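Local coordinates for Esterase/lipase-like protein (Caldicellulosiruptor lactoaceticus 6A, PDB 6A6O) that hydrolyses acetyl esters and beta-1,4-xylosides as a bifunctional enzyme, probably built on the alpha/beta-hydrolase scaffold, at residues Leu169-His181 against Asp222-Ala234. Residues are numbered along the deposited sequence; the frame is centred on the assembly and turned at random.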
loop_
_atom_site.group_PDB
_atom_site.type_symbol
_atom_site.label_atom_id
_atom_site.label_comp_id
_atom_site.label_asym_id
_atom_site.label_seq_id
_atom_site.Cartn_x
_atom_site.Cartn_y
_atom_site.Cartn_z
ATOM N N LEU A 169 -6.333 -3.692 1.951
ATOM C CA LEU A 169 -6.944 -2.481 1.416
ATOM C C LEU A 169 -7.989 -1.995 2.401
ATOM O O LEU A 169 -8.930 -2.727 2.717
ATOM C CB LEU A 169 -7.593 -2.744 0.057
ATOM C CG LEU A 169 -6.624 -3.288 -0.987
ATOM C CD1 LEU A 169 -7.389 -3.603 -2.276
ATOM C CD2 LEU A 169 -5.463 -2.294 -1.261
ATOM N N CYS A 170 -7.840 -0.758 2.865
ATOM C CA CYS A 170 -8.694 -0.201 3.907
ATOM C C CYS A 170 -9.430 0.988 3.322
ATOM O O CYS A 170 -8.791 1.974 2.927
ATOM C CB CYS A 170 -7.867 0.220 5.122
ATOM S SG CYS A 170 -6.705 -1.052 5.696
ATOM N N TYR A 171 -10.777 0.893 3.271
ATOM C CA TYR A 171 -11.631 1.824 2.538
ATOM C C TYR A 171 -10.923 2.395 1.305
ATOM O O TYR A 171 -10.794 3.619 1.166
ATOM C CB TYR A 171 -12.148 2.933 3.478
ATOM C CG TYR A 171 -11.170 3.497 4.499
ATOM C CD1 TYR A 171 -10.305 4.553 4.166
ATOM C CD2 TYR A 171 -11.137 3.004 5.799
ATOM C CE1 TYR A 171 -9.423 5.079 5.111
ATOM C CE2 TYR A 171 -10.263 3.522 6.748
ATOM C CZ TYR A 171 -9.415 4.557 6.404
ATOM O OH TYR A 171 -8.557 5.062 7.361
ATOM N N PRO A 172 -10.522 1.543 0.352
ATOM C CA PRO A 172 -9.688 1.996 -0.768
ATOM C C PRO A 172 -10.426 2.758 -1.862
ATOM O O PRO A 172 -11.559 2.438 -2.232
ATOM C CB PRO A 172 -9.144 0.677 -1.343
ATOM C CG PRO A 172 -10.263 -0.294 -1.064
ATOM C CD PRO A 172 -10.722 0.081 0.321
ATOM N N VAL A 173 -9.741 3.781 -2.377
ATOM C CA VAL A 173 -9.981 4.276 -3.724
ATOM C C VAL A 173 -9.561 3.189 -4.703
ATOM O O VAL A 173 -8.446 2.672 -4.614
ATOM C CB VAL A 173 -9.183 5.570 -3.941
ATOM C CG1 VAL A 173 -9.182 5.996 -5.396
ATOM C CG2 VAL A 173 -9.722 6.683 -3.013
ATOM N N ILE A 174 -10.455 2.811 -5.620
ATOM C CA ILE A 174 -10.163 1.700 -6.529
ATOM C C ILE A 174 -10.436 2.149 -7.954
ATOM O O ILE A 174 -9.556 2.092 -8.830
ATOM C CB ILE A 174 -10.999 0.445 -6.182
ATOM C CG1 ILE A 174 -10.539 -0.186 -4.862
ATOM C CG2 ILE A 174 -10.924 -0.599 -7.306
ATOM C CD1 ILE A 174 -9.119 -0.788 -4.883
ATOM N N SER A 175 -11.664 2.596 -8.191
ATOM C CA SER A 175 -12.096 3.051 -9.503
ATOM C C SER A 175 -11.829 4.545 -9.677
ATOM O O SER A 175 -12.061 5.347 -8.762
ATOM C CB SER A 175 -13.587 2.758 -9.685
ATOM O OG SER A 175 -14.080 3.349 -10.867
ATOM N N LEU A 176 -11.357 4.917 -10.862
ATOM C CA LEU A 176 -11.067 6.312 -11.170
ATOM C C LEU A 176 -12.277 6.983 -11.815
ATOM O O LEU A 176 -12.430 8.203 -11.753
ATOM C CB LEU A 176 -9.852 6.417 -12.093
ATOM C CG LEU A 176 -8.482 6.381 -11.415
ATOM C CD1 LEU A 176 -7.480 7.232 -12.180
ATOM C CD2 LEU A 176 -8.586 6.839 -9.968
ATOM N N ALA A 177 -13.134 6.176 -12.434
ATOM C CA ALA A 177 -14.334 6.684 -13.091
ATOM C C ALA A 177 -15.556 6.520 -12.193
ATOM O O ALA A 177 -15.753 7.289 -11.253
ATOM C CB ALA A 177 -14.550 5.978 -14.420
ATOM N N GLU A 178 -16.375 5.516 -12.491
ATOM C CA GLU A 178 -17.572 5.252 -11.701
ATOM C C GLU A 178 -17.198 5.081 -10.234
ATOM O O GLU A 178 -16.232 4.391 -9.909
ATOM C CB GLU A 178 -18.288 4.001 -12.212
ATOM C CG GLU A 178 -19.417 3.522 -11.314
ATOM C CD GLU A 178 -20.771 3.595 -11.992
ATOM O OE1 GLU A 178 -21.216 2.570 -12.548
ATOM O OE2 GLU A 178 -21.392 4.680 -11.967
ATOM N N PHE A 179 -17.963 5.713 -9.349
ATOM C CA PHE A 179 -17.686 5.628 -7.914
ATOM C C PHE A 179 -16.315 6.176 -7.537
ATOM O O PHE A 179 -15.808 5.871 -6.460
ATOM C CB PHE A 179 -17.819 4.186 -7.394
ATOM C CG PHE A 179 -19.042 3.470 -7.897
ATOM C CD1 PHE A 179 -20.311 3.885 -7.524
ATOM C CD2 PHE A 179 -18.916 2.374 -8.736
ATOM C CE1 PHE A 179 -21.431 3.227 -7.988
ATOM C CE2 PHE A 179 -20.030 1.708 -9.198
ATOM C CZ PHE A 179 -21.288 2.132 -8.823
ATOM N N ALA A 180 -15.718 7.011 -8.383
ATOM C CA ALA A 180 -14.400 7.562 -8.099
ATOM C C ALA A 180 -14.451 8.609 -6.992
ATOM O O ALA A 180 -15.404 9.384 -6.888
ATOM C CB ALA A 180 -13.816 8.198 -9.353
ATOM N N HIS A 181 -13.410 8.628 -6.164
ATOM C CA HIS A 181 -13.120 9.803 -5.349
ATOM C C HIS A 181 -12.524 10.862 -6.269
ATOM O O HIS A 181 -11.388 10.720 -6.725
ATOM C CB HIS A 181 -12.157 9.440 -4.220
ATOM C CG HIS A 181 -11.923 10.558 -3.253
ATOM N ND1 HIS A 181 -10.830 11.394 -3.334
ATOM C CD2 HIS A 181 -12.660 11.001 -2.205
ATOM C CE1 HIS A 181 -10.897 12.295 -2.371
ATOM N NE2 HIS A 181 -11.997 12.080 -1.673
ATOM N N ASP A 222 -19.842 4.923 3.845
ATOM C CA ASP A 222 -18.734 5.821 3.535
ATOM C C ASP A 222 -19.170 6.825 2.476
ATOM O O ASP A 222 -19.546 6.444 1.364
ATOM C CB ASP A 222 -17.532 4.998 3.044
ATOM C CG ASP A 222 -16.254 5.816 2.914
ATOM O OD1 ASP A 222 -16.325 7.011 2.563
ATOM O OD2 ASP A 222 -15.160 5.249 3.138
ATOM N N SER A 223 -19.174 8.106 2.844
ATOM C CA SER A 223 -19.647 9.153 1.945
ATOM C C SER A 223 -18.528 9.815 1.158
ATOM O O SER A 223 -18.811 10.644 0.281
ATOM C CB SER A 223 -20.434 10.219 2.725
ATOM O OG SER A 223 -19.625 10.849 3.705
ATOM N N SER A 224 -17.270 9.469 1.429
ATOM C CA SER A 224 -16.168 10.004 0.642
ATOM C C SER A 224 -15.722 9.049 -0.448
ATOM O O SER A 224 -15.471 9.466 -1.579
ATOM C CB SER A 224 -14.966 10.330 1.532
ATOM O OG SER A 224 -15.336 11.264 2.520
ATOM N N VAL A 225 -15.587 7.772 -0.111
ATOM C CA VAL A 225 -15.107 6.782 -1.063
ATOM C C VAL A 225 -16.156 5.679 -1.049
ATOM O O VAL A 225 -16.269 4.941 -0.056
ATOM C CB VAL A 225 -13.704 6.262 -0.701
ATOM C CG1 VAL A 225 -13.278 5.152 -1.680
ATOM C CG2 VAL A 225 -12.673 7.403 -0.736
ATOM N N PRO A 226 -16.974 5.583 -2.094
ATOM C CA PRO A 226 -18.084 4.617 -2.092
ATOM C C PRO A 226 -17.594 3.204 -1.841
ATOM O O PRO A 226 -16.562 2.792 -2.367
ATOM C CB PRO A 226 -18.666 4.752 -3.503
ATOM C CG PRO A 226 -18.307 6.155 -3.920
ATOM C CD PRO A 226 -16.959 6.427 -3.302
ATOM N N VAL A 227 -18.359 2.463 -1.030
ATOM C CA VAL A 227 -18.072 1.058 -0.756
ATOM C C VAL A 227 -18.030 0.232 -2.037
ATOM O O VAL A 227 -17.393 -0.828 -2.069
ATOM C CB VAL A 227 -19.123 0.519 0.243
ATOM C CG1 VAL A 227 -20.521 0.525 -0.394
ATOM C CG2 VAL A 227 -18.755 -0.880 0.776
ATOM N N GLU A 228 -18.705 0.688 -3.097
ATOM C CA GLU A 228 -18.608 0.010 -4.390
ATOM C C GLU A 228 -17.161 -0.218 -4.828
ATOM O O GLU A 228 -16.881 -1.160 -5.576
ATOM C CB GLU A 228 -19.327 0.825 -5.458
ATOM C CG GLU A 228 -20.845 0.745 -5.358
ATOM C CD GLU A 228 -21.451 1.925 -4.617
ATOM O OE1 GLU A 228 -20.820 2.445 -3.668
ATOM O OE2 GLU A 228 -22.575 2.335 -4.978
ATOM N N ASN A 229 -16.231 0.634 -4.389
ATOM C CA ASN A 229 -14.832 0.451 -4.771
ATOM C C ASN A 229 -14.292 -0.889 -4.276
ATOM O O ASN A 229 -13.626 -1.617 -5.028
ATOM C CB ASN A 229 -13.991 1.619 -4.231
ATOM C CG ASN A 229 -14.172 2.880 -5.050
ATOM O OD1 ASN A 229 -13.520 3.050 -6.068
ATOM N ND2 ASN A 229 -15.081 3.763 -4.618
ATOM N N SER A 230 -14.572 -1.235 -3.013
ATOM C CA SER A 230 -14.139 -2.523 -2.479
ATOM C C SER A 230 -14.905 -3.669 -3.120
ATOM O O SER A 230 -14.328 -4.726 -3.378
ATOM C CB SER A 230 -14.310 -2.579 -0.962
ATOM O OG SER A 230 -13.324 -1.782 -0.328
ATOM N N LEU A 231 -16.208 -3.484 -3.363
ATOM C CA LEU A 231 -16.993 -4.534 -4.003
ATOM C C LEU A 231 -16.480 -4.833 -5.415
ATOM O O LEU A 231 -16.415 -6.002 -5.825
ATOM C CB LEU A 231 -18.476 -4.132 -4.030
ATOM C CG LEU A 231 -19.133 -3.997 -2.652
ATOM C CD1 LEU A 231 -20.530 -3.356 -2.769
ATOM C CD2 LEU A 231 -19.218 -5.378 -1.997
ATOM N N LEU A 232 -16.123 -3.790 -6.176
ATOM C CA LEU A 232 -15.577 -3.993 -7.519
ATOM C C LEU A 232 -14.262 -4.761 -7.475
ATOM O O LEU A 232 -14.018 -5.635 -8.318
ATOM C CB LEU A 232 -15.366 -2.649 -8.228
ATOM C CG LEU A 232 -16.603 -1.925 -8.753
ATOM C CD1 LEU A 232 -16.224 -0.523 -9.222
ATOM C CD2 LEU A 232 -17.213 -2.715 -9.890
ATOM N N PHE A 233 -13.376 -4.419 -6.534
ATOM C CA PHE A 233 -12.104 -5.125 -6.480
ATOM C C PHE A 233 -12.323 -6.582 -6.085
ATOM O O PHE A 233 -11.686 -7.486 -6.642
ATOM C CB PHE A 233 -11.139 -4.416 -5.522
ATOM C CG PHE A 233 -9.687 -4.739 -5.777
ATOM C CD1 PHE A 233 -8.993 -4.104 -6.806
ATOM C CD2 PHE A 233 -9.013 -5.656 -4.982
ATOM C CE1 PHE A 233 -7.644 -4.391 -7.039
ATOM C CE2 PHE A 233 -7.669 -5.960 -5.214
ATOM C CZ PHE A 233 -6.985 -5.320 -6.247
ATOM N N ALA A 234 -13.265 -6.828 -5.169
ATOM C CA ALA A 234 -13.594 -8.197 -4.777
ATOM C C ALA A 234 -14.120 -9.004 -5.961
ATOM O O ALA A 234 -13.719 -10.158 -6.164
ATOM C CB ALA A 234 -14.615 -8.175 -3.633
HETATM O O HOH W 1 -12.414 5.736 -6.016
#
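Asn229 of helix 228-239 grips Ile174, Ser175 and Phe179 in the loop after strand 167-170 through both ends of its amide. The fold is consistent with an alpha/beta hydrolase, and Asp222 probably belongs to a Ser-His-Asp triad with Ser133 and His254. Asn229 CG stands anti to the carbonyl carbon (chi1 -76°), which puts the amide against the 174-179 loop. Asn229 OD1 accepts from Ser175 N at 2.9 Å, nearly straight, and from Ile174 N at 3.1 Å, which sits above the carbonyl plane. Asn229 ND2 donates to Phe179 O at 2.9 Å and to Pro226 O within its own segment, both close to the amide plane. These bonds fix the rotation of the amide. With an alanine here, Ile174 N, Ser175 N and Phe179 O would probably lose their side-chain partner, and the 174-179 loop would be likely to shift. A water links Asn229 OD1, Ser175 O and His181 N.

The apolar contacts lie around this polar core. Ile174 CD1 meets Phe233 CD1 at 3.8 Å, and Leu169 CD1 makes a CH-pi contact over a face of the Phe233 ring. Val173 CG2 touches Val225 CG2. The Phe179 ring lies between two glutamates, with Glu178 CD toward the rim of one face. On the opposite face, Glu228 CB makes a CH-pi contact, 3.6 Å from the Phe179 ring centroid.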